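Local coordinates for protein pyruvate kinase (Pseudomonas aeruginosa, PDB 6QXL) that probably catalyses the last step of glycolysis, transferring the phosphate of phosphoenolpyruvate to ADP to yield pyruvate and ATP, at residues A[19-24]-A[324-329]; A[47-52]-A[63-68]; A[112-117]-A[166-171]; A[124-127]-A[132-135]; A[349-354]-A[363-368]. All coordinates share one frame; numbering follows the deposited sequence.

Contact 1 (A[19-24]-A[324-329]); sequences PEVLEQ and YPVEAV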
# COMPACT_ATOMS: atom_id res chain seq x y z
N PRO A 19 -3.82 0.90 53.90
CA PRO A 19 -5.04 0.41 53.29
C PRO A 19 -5.90 1.48 52.64
O PRO A 19 -6.55 1.20 51.64
CB PRO A 19 -5.78 -0.26 54.44
CG PRO A 19 -4.74 -0.56 55.47
CD PRO A 19 -3.69 0.48 55.31
N GLU A 20 -5.90 2.70 53.18
CA GLU A 20 -6.74 3.74 52.61
C GLU A 20 -6.27 4.13 51.20
O GLU A 20 -7.11 4.34 50.31
CB GLU A 20 -6.81 5.00 53.50
CG GLU A 20 -7.73 6.10 52.93
CD GLU A 20 -7.44 7.53 53.37
OE1 GLU A 20 -6.40 7.86 54.00
OE2 GLU A 20 -8.29 8.34 53.01
N VAL A 21 -4.96 4.21 51.00
CA VAL A 21 -4.44 4.64 49.72
C VAL A 21 -4.54 3.50 48.71
O VAL A 21 -4.94 3.72 47.56
CB VAL A 21 -3.00 5.16 49.84
CG1 VAL A 21 -2.41 5.48 48.47
CG2 VAL A 21 -2.99 6.41 50.72
N LEU A 22 -4.18 2.29 49.13
CA LEU A 22 -4.32 1.14 48.25
C LEU A 22 -5.75 0.96 47.77
O LEU A 22 -5.99 0.76 46.58
CB LEU A 22 -3.83 -0.13 48.93
CG LEU A 22 -2.31 -0.18 49.10
CD1 LEU A 22 -1.91 -1.38 49.94
CD2 LEU A 22 -1.60 -0.24 47.76
N GLU A 23 -6.72 1.10 48.67
CA GLU A 23 -8.10 1.04 48.24
C GLU A 23 -8.39 2.09 47.15
O GLU A 23 -9.02 1.79 46.14
CB GLU A 23 -9.06 1.18 49.42
CG GLU A 23 -10.54 0.95 49.04
CD GLU A 23 -11.43 0.64 50.21
OE1 GLU A 23 -11.24 1.17 51.31
OE2 GLU A 23 -12.35 -0.17 50.03
N GLN A 24 -7.89 3.31 47.35
CA GLN A 24 -8.11 4.37 46.38
C GLN A 24 -7.43 4.12 45.02
O GLN A 24 -7.98 4.48 43.98
CB GLN A 24 -7.65 5.69 46.95
CG GLN A 24 -8.61 6.34 47.92
CD GLN A 24 -8.00 7.59 48.53
OE1 GLN A 24 -7.31 7.53 49.58
NE2 GLN A 24 -8.17 8.70 47.85
N TYR A 324 1.05 12.58 45.29
CA TYR A 324 -0.27 12.44 44.64
C TYR A 324 -0.40 11.12 43.87
O TYR A 324 -0.74 11.10 42.69
CB TYR A 324 -0.49 13.62 43.69
CG TYR A 324 -0.45 14.97 44.33
CD1 TYR A 324 0.76 15.62 44.50
CD2 TYR A 324 -1.63 15.60 44.80
CE1 TYR A 324 0.81 16.86 45.09
CE2 TYR A 324 -1.56 16.88 45.30
CZ TYR A 324 -0.36 17.47 45.49
OH TYR A 324 -0.29 18.71 46.07
N PRO A 325 -0.17 9.99 44.55
CA PRO A 325 -0.26 8.71 43.87
C PRO A 325 -1.61 8.40 43.22
O PRO A 325 -1.67 7.88 42.11
CB PRO A 325 0.07 7.70 44.97
CG PRO A 325 -0.20 8.41 46.23
CD PRO A 325 0.15 9.84 45.98
N VAL A 326 -2.69 8.76 43.89
CA VAL A 326 -4.01 8.45 43.33
C VAL A 326 -4.30 9.33 42.13
O VAL A 326 -4.78 8.85 41.09
CB VAL A 326 -5.11 8.56 44.40
CG1 VAL A 326 -6.50 8.33 43.82
CG2 VAL A 326 -4.82 7.55 45.51
N GLU A 327 -3.96 10.60 42.23
CA GLU A 327 -4.21 11.54 41.14
C GLU A 327 -3.38 11.17 39.90
O GLU A 327 -3.85 11.35 38.77
CB GLU A 327 -3.93 12.97 41.58
CG GLU A 327 -4.84 13.45 42.72
CD GLU A 327 -4.38 13.13 44.16
OE1 GLU A 327 -3.47 12.28 44.40
OE2 GLU A 327 -4.93 13.75 45.07
N ALA A 328 -2.18 10.64 40.11
CA ALA A 328 -1.36 10.17 39.00
C ALA A 328 -2.04 9.04 38.24
O ALA A 328 -2.14 9.10 37.01
CB ALA A 328 0.01 9.74 39.49
N VAL A 329 -2.53 8.04 38.96
CA VAL A 329 -3.22 6.92 38.32
C VAL A 329 -4.45 7.44 37.56
O VAL A 329 -4.67 7.07 36.41
CB VAL A 329 -3.62 5.86 39.35
CG1 VAL A 329 -4.63 4.85 38.75
CG2 VAL A 329 -2.38 5.15 39.89
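Next to Q24, whose CB touches V326, E23 turns its carboxylate to the other side of the helix, where OE2 is gripped by two partners, K58 NZ in a salt bridge and H59 NE2 in a hydrogen bond. The meeting of the two helices is itself apolar. V326 carries it: its CG2 rests 3.7 Å from Q24 CB and 4.3 Å from V21 CG1. The torsion of V326 (chi1 176°) sets CG2 beside its own backbone N, and CG2 bridges V21 and Q24, which lie three positions apart on one flank of their helix. V21 CG1 also reaches the ring of P325, at 4.3 Å from CG. These are the first and last helices of the TIM barrel, 19-28 and 325-340, and their meeting closes the ring of helices around the eight parallel strands. The short segments run almost parallel, at 7°, with axes 10.2 Å apart. Branched valines suit this spacing because they offer methyl groups on short arms. P325 fits the first turn, where a helix does not need its backbone N-H, while Y324 stands at the N-cap and its O accepts A328 N at 3.0 Å. V326 also touches L25, the next residue along helix 19-28.

Contact 2 (A[47-52]-A[63-68]); sequences ARARLV and VALLGD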
# COMPACT_ATOMS: atom_id res chain seq x y z
N ALA A 47 2.78 -7.87 53.27
CA ALA A 47 1.63 -7.14 53.79
C ALA A 47 0.91 -6.41 52.66
O ALA A 47 -0.32 -6.48 52.56
CB ALA A 47 2.06 -6.17 54.87
N ARG A 48 1.68 -5.74 51.81
CA ARG A 48 1.12 -5.06 50.65
C ARG A 48 0.45 -6.04 49.67
O ARG A 48 -0.66 -5.81 49.21
CB ARG A 48 2.20 -4.24 49.93
CG ARG A 48 2.64 -3.01 50.69
CD ARG A 48 3.92 -2.47 50.10
NE ARG A 48 4.47 -1.36 50.89
CZ ARG A 48 5.73 -0.93 50.78
NH1 ARG A 48 6.58 -1.49 49.91
NH2 ARG A 48 6.15 0.07 51.53
N ALA A 49 1.13 -7.16 49.40
CA ALA A 49 0.59 -8.17 48.49
C ALA A 49 -0.77 -8.67 48.94
O ALA A 49 -1.72 -8.74 48.14
CB ALA A 49 1.56 -9.33 48.33
N ARG A 50 -0.88 -8.98 50.24
CA ARG A 50 -2.13 -9.46 50.81
C ARG A 50 -3.21 -8.39 50.71
O ARG A 50 -4.36 -8.69 50.39
CB ARG A 50 -1.90 -9.90 52.26
CG ARG A 50 -3.05 -10.49 53.03
CD ARG A 50 -2.67 -11.12 54.37
NE ARG A 50 -1.38 -11.85 54.53
CZ ARG A 50 -1.05 -13.00 53.93
NH1 ARG A 50 0.14 -13.54 54.14
NH2 ARG A 50 -1.91 -13.60 53.11
N LEU A 51 -2.83 -7.15 50.95
CA LEU A 51 -3.78 -6.06 51.01
C LEU A 51 -4.35 -5.73 49.62
O LEU A 51 -5.54 -5.44 49.49
CB LEU A 51 -3.09 -4.83 51.62
CG LEU A 51 -3.83 -3.85 52.52
CD1 LEU A 51 -4.74 -4.54 53.51
CD2 LEU A 51 -2.82 -2.99 53.27
N VAL A 52 -3.50 -5.77 48.60
CA VAL A 52 -3.96 -5.45 47.25
C VAL A 52 -4.92 -6.54 46.79
O VAL A 52 -5.98 -6.23 46.24
CB VAL A 52 -2.79 -5.27 46.26
CG1 VAL A 52 -3.30 -5.06 44.84
CG2 VAL A 52 -1.83 -4.23 46.64
N VAL A 63 -6.26 -7.61 39.88
CA VAL A 63 -4.99 -6.92 39.87
C VAL A 63 -3.86 -7.93 39.99
O VAL A 63 -3.80 -8.70 40.94
CB VAL A 63 -4.92 -5.90 41.01
CG1 VAL A 63 -3.54 -5.23 41.05
CG2 VAL A 63 -6.05 -4.87 40.86
N ALA A 64 -2.96 -7.94 39.02
CA ALA A 64 -1.79 -8.80 39.09
C ALA A 64 -0.76 -8.20 40.03
O ALA A 64 -0.79 -7.00 40.32
CB ALA A 64 -1.18 -9.00 37.71
N LEU A 65 0.16 -9.05 40.49
CA LEU A 65 1.28 -8.65 41.28
C LEU A 65 2.55 -8.96 40.54
O LEU A 65 2.77 -10.10 40.12
CB LEU A 65 1.30 -9.36 42.64
CG LEU A 65 0.12 -9.15 43.57
CD1 LEU A 65 0.48 -9.69 44.98
CD2 LEU A 65 -0.34 -7.70 43.66
N LEU A 66 3.38 -7.94 40.38
CA LEU A 66 4.64 -8.06 39.69
C LEU A 66 5.73 -7.80 40.71
O LEU A 66 5.68 -6.79 41.43
CB LEU A 66 4.70 -7.04 38.55
CG LEU A 66 5.98 -7.04 37.72
CD1 LEU A 66 5.65 -6.66 36.30
CD2 LEU A 66 7.01 -6.08 38.26
N GLY A 67 6.72 -8.70 40.75
CA GLY A 67 7.86 -8.59 41.63
C GLY A 67 9.09 -8.27 40.82
O GLY A 67 9.43 -9.01 39.89
N ASP A 68 9.75 -7.17 41.17
CA ASP A 68 10.86 -6.65 40.39
C ASP A 68 12.17 -6.95 41.10
O ASP A 68 12.44 -6.37 42.14
CB ASP A 68 10.65 -5.13 40.15
CG ASP A 68 11.44 -4.59 38.97
OD1 ASP A 68 12.63 -4.96 38.84
OD2 ASP A 68 10.88 -3.80 38.15
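A49 and L65 meet where the helix comes nearest to the strand: L65 CD1 lies 3.5 Å from A49 CB and 3.8 Å from A49 CA, so it settles against the helix backbone itself. Alanine suits this place because its single methyl lets a leucine tip come right up to the helix surface. The other branch of L65 serves V52, with CD2 4.1 Å from V52 CG1, and the two side chains pass in antiparallel fashion, side by side. V52 CG1 is shared, for it also touches V63 CG1 at 3.8 Å, where the valines lie roughly perpendicular. With chi1 at 175°, V52 holds CG1 opposite its backbone N, and that one methyl fills the place between V63 and L65. L65 has its CG beside its own N (chi1 -60°), and its fork then spreads over one turn of helix, from A49 to V52. No polar atom takes part across the segments.

The next shell fixes the strand. L65 N donates to D189 OD2, and the backbone of L65 bonds to Y190, while A64 and L66 bond to A33 on the other neighbouring strand. L188 and M186 extend the apolar layer around L65 and A49. At the end of the strand D68 pairs with R34 and K221. The contact thus belongs to a beta-alpha-beta unit of the TIM barrel: helix 42-58 links strands 32-36 and 64-68 and packs on the outside of the barrel, with V52 also touching I26 of helix 19-28.

Contact 3 (A[112-117]-A[166-171]); sequences YPDLVK and GLTAPA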
# COMPACT_ATOMS: atom_id res chain seq x y z
N TYR A 112 32.11 -3.07 45.00
CA TYR A 112 32.14 -3.71 43.74
C TYR A 112 33.50 -3.52 43.05
O TYR A 112 33.76 -2.53 42.37
CB TYR A 112 31.04 -3.20 42.85
CG TYR A 112 29.66 -3.33 43.38
CD1 TYR A 112 29.23 -2.51 44.41
CD2 TYR A 112 28.79 -4.28 42.89
CE1 TYR A 112 27.95 -2.64 44.96
CE2 TYR A 112 27.52 -4.44 43.41
CZ TYR A 112 27.09 -3.59 44.40
OH TYR A 112 25.84 -3.74 44.92
N PRO A 113 34.41 -4.50 43.24
CA PRO A 113 35.76 -4.34 42.72
C PRO A 113 35.85 -4.20 41.20
O PRO A 113 36.63 -3.33 40.75
CB PRO A 113 36.45 -5.64 43.14
CG PRO A 113 35.70 -6.10 44.31
CD PRO A 113 34.29 -5.70 44.08
N ASP A 114 35.07 -4.99 40.45
CA ASP A 114 35.10 -4.82 38.99
C ASP A 114 34.63 -3.46 38.38
O ASP A 114 35.18 -3.10 37.37
CB ASP A 114 34.27 -5.84 38.25
CG ASP A 114 34.67 -7.31 38.53
OD1 ASP A 114 35.87 -7.59 38.53
OD2 ASP A 114 33.76 -8.14 38.72
N LEU A 115 34.03 -2.62 39.22
CA LEU A 115 33.76 -1.24 38.78
C LEU A 115 35.06 -0.52 38.36
O LEU A 115 35.14 0.10 37.29
CB LEU A 115 33.11 -0.43 39.87
CG LEU A 115 32.73 1.00 39.44
CD1 LEU A 115 31.67 1.06 38.33
CD2 LEU A 115 32.15 1.80 40.60
N VAL A 116 36.06 -0.62 39.18
CA VAL A 116 37.32 0.06 38.95
C VAL A 116 38.13 -0.60 37.84
O VAL A 116 38.87 0.09 37.12
CB VAL A 116 38.17 0.10 40.26
CG1 VAL A 116 39.59 0.59 40.05
CG2 VAL A 116 37.50 0.91 41.34
N LYS A 117 37.94 -1.90 37.66
CA LYS A 117 38.63 -2.64 36.62
C LYS A 117 38.08 -2.33 35.23
O LYS A 117 38.83 -2.17 34.28
CB LYS A 117 38.54 -4.15 36.89
CG LYS A 117 39.44 -4.52 38.11
CD LYS A 117 39.67 -5.99 38.38
CE LYS A 117 39.94 -6.21 39.87
NZ LYS A 117 40.48 -7.55 40.22
N GLY A 166 28.45 -1.60 29.33
CA GLY A 166 29.62 -2.46 29.21
C GLY A 166 30.30 -2.88 30.50
O GLY A 166 31.43 -3.31 30.46
N LEU A 167 29.63 -2.71 31.62
CA LEU A 167 30.20 -3.13 32.90
C LEU A 167 29.97 -4.60 33.11
O LEU A 167 28.90 -5.08 32.85
CB LEU A 167 29.61 -2.33 34.05
CG LEU A 167 29.80 -0.82 33.98
CD1 LEU A 167 29.30 -0.21 35.26
CD2 LEU A 167 31.30 -0.49 33.81
N THR A 168 30.95 -5.30 33.61
CA THR A 168 30.83 -6.66 34.06
C THR A 168 29.89 -6.78 35.25
O THR A 168 29.91 -5.93 36.11
CB THR A 168 32.23 -7.14 34.49
OG1 THR A 168 33.05 -7.19 33.32
CG2 THR A 168 32.19 -8.49 35.25
N ALA A 169 28.99 -7.74 35.17
CA ALA A 169 28.21 -8.10 36.36
C ALA A 169 27.52 -9.43 36.10
O ALA A 169 27.17 -9.70 34.96
CB ALA A 169 27.18 -7.01 36.63
N PRO A 170 27.24 -10.21 37.14
CA PRO A 170 26.30 -11.34 36.94
C PRO A 170 24.83 -10.87 36.87
O PRO A 170 24.45 -9.98 37.53
CB PRO A 170 26.56 -12.22 38.15
CG PRO A 170 27.06 -11.28 39.21
CD PRO A 170 27.70 -10.09 38.53
N ALA A 171 24.04 -11.58 36.06
CA ALA A 171 22.61 -11.24 35.88
C ALA A 171 21.83 -11.47 37.19
O ALA A 171 21.06 -10.62 37.64
CB ALA A 171 22.01 -12.02 34.78
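L115 meets L167 where the small domain inserted in the TIM barrel of pyruvate kinase, usually called the B domain, faces the chain that leads back to the barrel. The CB of L115 starts off away from that chain. CG lies opposite the backbone N (chi1 -177°), and the turn at the next bond (chi2 64°) brings CD1 round toward the loop. Of the two tips, CD1 makes the contact, 4.1 Å from L167 CD1, the two side chains meeting at a slant. Leucine suits both places, since each residue is buried and a forked apolar tip can turn one methyl to its partner. L115 also packs on I110, and L167 on I74 and R162 of the adjoining strands. The backbone of the loop is held by polar bonds, T168 N to D118 OD2 and L167 O to R197 NH1, which hold the two loop residues that meet D114 and L115. Beside the leucines the surface is exposed, and there an aspartate and a threonine are at home. Their touch is a van der Waals one, not a hydrogen bond: D114 OD2 stands 3.8 Å from T168 CG2.

Contact 4 (A[124-127]-A[132-135]); sequences ELLL and VVMV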
# COMPACT_ATOMS: atom_id res chain seq x y z
N GLU A 124 32.39 8.42 31.46
CA GLU A 124 31.44 9.23 32.22
C GLU A 124 30.58 8.33 33.08
O GLU A 124 30.06 7.34 32.59
CB GLU A 124 30.55 10.11 31.30
CG GLU A 124 31.37 11.05 30.42
CD GLU A 124 30.67 12.19 29.76
OE1 GLU A 124 31.28 12.77 28.84
OE2 GLU A 124 29.51 12.53 30.09
N LEU A 125 30.46 8.67 34.36
CA LEU A 125 29.68 7.89 35.31
C LEU A 125 28.45 8.69 35.70
O LEU A 125 28.54 9.89 35.92
CB LEU A 125 30.50 7.57 36.55
CG LEU A 125 31.78 6.77 36.32
CD1 LEU A 125 32.61 6.82 37.66
CD2 LEU A 125 31.45 5.38 35.78
N LEU A 126 27.31 8.02 35.77
CA LEU A 126 26.04 8.65 36.08
C LEU A 126 25.50 8.05 37.37
O LEU A 126 25.40 6.84 37.52
CB LEU A 126 25.06 8.43 34.94
CG LEU A 126 25.29 9.34 33.71
CD1 LEU A 126 26.36 8.88 32.75
CD2 LEU A 126 24.09 9.55 32.88
N LEU A 127 25.18 8.93 38.31
CA LEU A 127 24.71 8.52 39.63
C LEU A 127 23.30 9.04 39.85
O LEU A 127 22.93 10.10 39.32
CB LEU A 127 25.61 9.06 40.73
CG LEU A 127 27.01 8.44 40.77
CD1 LEU A 127 27.99 9.37 40.10
CD2 LEU A 127 27.42 8.06 42.21
N VAL A 132 23.50 13.20 38.82
CA VAL A 132 24.88 13.63 38.97
C VAL A 132 25.71 12.92 37.92
O VAL A 132 25.50 11.75 37.65
CB VAL A 132 25.39 13.31 40.39
CG1 VAL A 132 26.90 13.54 40.50
CG2 VAL A 132 24.66 14.17 41.41
N VAL A 133 26.65 13.64 37.32
CA VAL A 133 27.50 13.07 36.27
C VAL A 133 28.96 13.42 36.56
O VAL A 133 29.27 14.56 36.91
CB VAL A 133 27.13 13.61 34.87
CG1 VAL A 133 28.03 13.00 33.79
CG2 VAL A 133 25.66 13.34 34.57
N MET A 134 29.83 12.42 36.40
CA MET A 134 31.25 12.61 36.61
C MET A 134 32.04 11.99 35.47
O MET A 134 31.55 11.10 34.77
CB MET A 134 31.68 11.95 37.91
CG MET A 134 30.79 12.31 39.07
SD MET A 134 31.66 11.94 40.57
CE MET A 134 30.32 12.05 41.78
N VAL A 135 33.26 12.49 35.30
CA VAL A 135 34.19 11.92 34.33
C VAL A 135 35.42 11.39 35.08
O VAL A 135 35.91 12.04 36.01
CB VAL A 135 34.57 12.93 33.23
CG1 VAL A 135 35.22 14.19 33.83
CG2 VAL A 135 35.47 12.27 32.18
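L125 and M134 bond to each other twice: L125 N gives its hydrogen to M134 O at 2.7 Å, and M134 N returns one to L125 O at 2.9 Å. Two positions on, L127 and V132 do the same, with L127 N to V132 O at 2.9 Å and V132 N to L127 O at 3.2 Å, both nearly straight at 177° at the hydrogen. Between these hydrogen-bonded pairs stands the non-hydrogen-bonded pair L126 and V133, and E124 with V135 forms another, where E124 CA sends its hydrogen toward M134 O. The two strands make an antiparallel beta hairpin, the segments' directions 158° apart, in the sheet of the small B domain.

One side of the ribbon carries L125, L127, V132 and M134. Here L127 CD1 lies 3.9 Å from M134 CE, the two side chains crossing at a slant. The long, unbranched methionine, extended beyond CG, can carry its methyl to a leucine on the next pair, and F94, L154 and C146 are among the residues that continue this apolar layer. On the other side L126 and V133 lie alongside each other, with L126 CG 4.1 Å from V133 CG2. E124 slants past V133 there, OE2 4.0 Å from CG1, and its charge is answered by a salt bridge to R163.

Valine, branched at CB, suits extended backbone, and the leucines add forked apolar tips. Buried amides that would be costly alone pair off with carbonyls here, so the hairpin can hide its polar chain while showing hydrocarbon to the layer around F94.

Contact 5 (A[349-354]-A[363-368]); sequences SHRLGQ and IALASM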
# COMPACT_ATOMS: atom_id res chain seq x y z
N SER A 349 -3.74 -4.41 10.02
CA SER A 349 -3.42 -5.12 8.78
C SER A 349 -3.61 -6.66 8.89
O SER A 349 -3.55 -7.37 7.89
CB SER A 349 -1.99 -4.81 8.35
OG SER A 349 -1.04 -5.38 9.27
N HIS A 350 -3.83 -7.15 10.11
CA HIS A 350 -4.17 -8.55 10.38
C HIS A 350 -3.14 -9.58 9.94
O HIS A 350 -3.48 -10.71 9.58
CB HIS A 350 -5.58 -8.92 9.89
CG HIS A 350 -6.67 -8.15 10.57
ND1 HIS A 350 -7.21 -8.47 11.80
CD2 HIS A 350 -7.26 -7.00 10.18
CE1 HIS A 350 -8.09 -7.56 12.12
NE2 HIS A 350 -8.18 -6.66 11.17
N ARG A 351 -1.87 -9.16 9.98
CA ARG A 351 -0.75 -10.01 9.61
C ARG A 351 -0.89 -10.65 8.22
O ARG A 351 -0.45 -11.78 8.00
CB ARG A 351 -0.52 -11.06 10.71
CG ARG A 351 -0.22 -10.42 12.07
CD ARG A 351 0.01 -11.45 13.15
NE ARG A 351 0.61 -10.86 14.36
CZ ARG A 351 0.94 -11.54 15.45
NH1 ARG A 351 0.71 -12.86 15.53
NH2 ARG A 351 1.51 -10.92 16.48
N LEU A 352 -1.49 -9.89 7.28
CA LEU A 352 -1.64 -10.34 5.89
C LEU A 352 -0.30 -10.72 5.28
O LEU A 352 0.71 -10.04 5.51
CB LEU A 352 -2.32 -9.29 5.01
CG LEU A 352 -3.75 -9.60 4.57
CD1 LEU A 352 -4.73 -9.81 5.72
CD2 LEU A 352 -4.24 -8.42 3.73
N GLY A 353 -0.31 -11.81 4.52
CA GLY A 353 0.90 -12.33 3.89
C GLY A 353 1.77 -13.19 4.77
O GLY A 353 2.69 -13.81 4.26
N GLN A 354 1.52 -13.25 6.08
CA GLN A 354 2.38 -13.99 6.98
C GLN A 354 1.97 -15.45 7.11
O GLN A 354 0.92 -15.86 6.60
CB GLN A 354 2.43 -13.31 8.35
CG GLN A 354 3.13 -11.95 8.31
CD GLN A 354 3.10 -11.25 9.65
OE1 GLN A 354 3.18 -11.89 10.71
NE2 GLN A 354 2.93 -9.93 9.62
N ILE A 363 -7.09 -19.47 15.35
CA ILE A 363 -8.43 -19.11 15.79
C ILE A 363 -8.43 -17.73 16.42
O ILE A 363 -9.38 -16.95 16.23
CB ILE A 363 -9.01 -20.14 16.80
CG1 ILE A 363 -9.12 -21.53 16.17
CG2 ILE A 363 -10.37 -19.70 17.31
CD1 ILE A 363 -10.27 -21.66 15.19
N ALA A 364 -7.39 -17.42 17.18
CA ALA A 364 -7.29 -16.08 17.76
C ALA A 364 -7.24 -15.03 16.66
O ALA A 364 -8.05 -14.09 16.65
CB ALA A 364 -6.06 -15.97 18.64
N LEU A 365 -6.34 -15.22 15.70
CA LEU A 365 -6.21 -14.26 14.61
C LEU A 365 -7.49 -14.16 13.80
O LEU A 365 -7.92 -13.06 13.44
CB LEU A 365 -5.03 -14.59 13.73
CG LEU A 365 -3.71 -14.48 14.51
CD1 LEU A 365 -2.52 -14.91 13.71
CD2 LEU A 365 -3.50 -13.06 15.05
N ALA A 366 -8.13 -15.30 13.55
CA ALA A 366 -9.36 -15.31 12.77
C ALA A 366 -10.48 -14.56 13.47
O ALA A 366 -11.32 -13.95 12.81
CB ALA A 366 -9.77 -16.74 12.48
N SER A 367 -10.49 -14.60 14.80
CA SER A 367 -11.50 -13.89 15.57
C SER A 367 -11.29 -12.39 15.51
O SER A 367 -12.26 -11.63 15.37
CB SER A 367 -11.50 -14.35 17.03
OG SER A 367 -11.64 -15.75 17.13
N MET A 368 -10.04 -11.96 15.63
CA MET A 368 -9.77 -10.52 15.53
C MET A 368 -10.11 -9.99 14.15
O MET A 368 -10.75 -8.93 14.03
CB MET A 368 -8.34 -10.20 15.90
CG MET A 368 -8.00 -10.57 17.33
SD MET A 368 -9.20 -9.99 18.55
CE MET A 368 -8.89 -8.24 18.54
O HOH W 1 -6.07 -11.08 12.52
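The imidazole of H350 meets M368 O obliquely, CE1 lying 3.5 Å from that oxygen. At the edge of the ring and in its plane sits a water 2.9 Å from H350 ND1, and this water donates a hydrogen to L365 O, also at 2.9 Å. A histidine fits because its ring can hold such a bridge while its CE1 comes near the carbonyl of M368; H373 of the same chain adds a second ring, at about 45° to it. The guanidinium of R351 is the other flat group, meeting L365 CD1 obliquely at 4.2 Å from NH1. Its NH2 bonds N275 of the barrel, and its NH1 has a weak, long ion pair with E361. Segment 349-354 belongs to the connection between the TIM barrel and the C-terminal alpha/beta domain, and it lies against helix 359-373. H350 and R351 both lie in the left-handed alpha region, and R351 also opens a type II turn that ends at Q354, with G353 as its third residue, where phi is 83°. Within the helix, S367 OG donates to I363 O at 2.7 Å. A neighbouring subunit joins in: its Y369 OH bonds H350 O, and its H373 NE2 bonds G353 N.

From the N terminus, helix 19-28 opens contact 1, whose loop closes some 300 residues later on helix 325-340. Contacts 2, 3 and 4 all nest inside that loop. Contact 2 closes a short one, within the second strand-helix-strand step of the barrel, and touches contact 1 where L51 packs on P19 and L22. Contact 3 then spans the inserted small domain, and contact 4, its hairpin, is nested within it, the nearest atoms about 5 Å apart. Contact 5 comes in series after contact 1 has closed, and ties the connection beyond the barrel to the C-terminal domain. Contacts 4 and 5 lie on opposite sides of the chain's centre, their centres 48 Å apart.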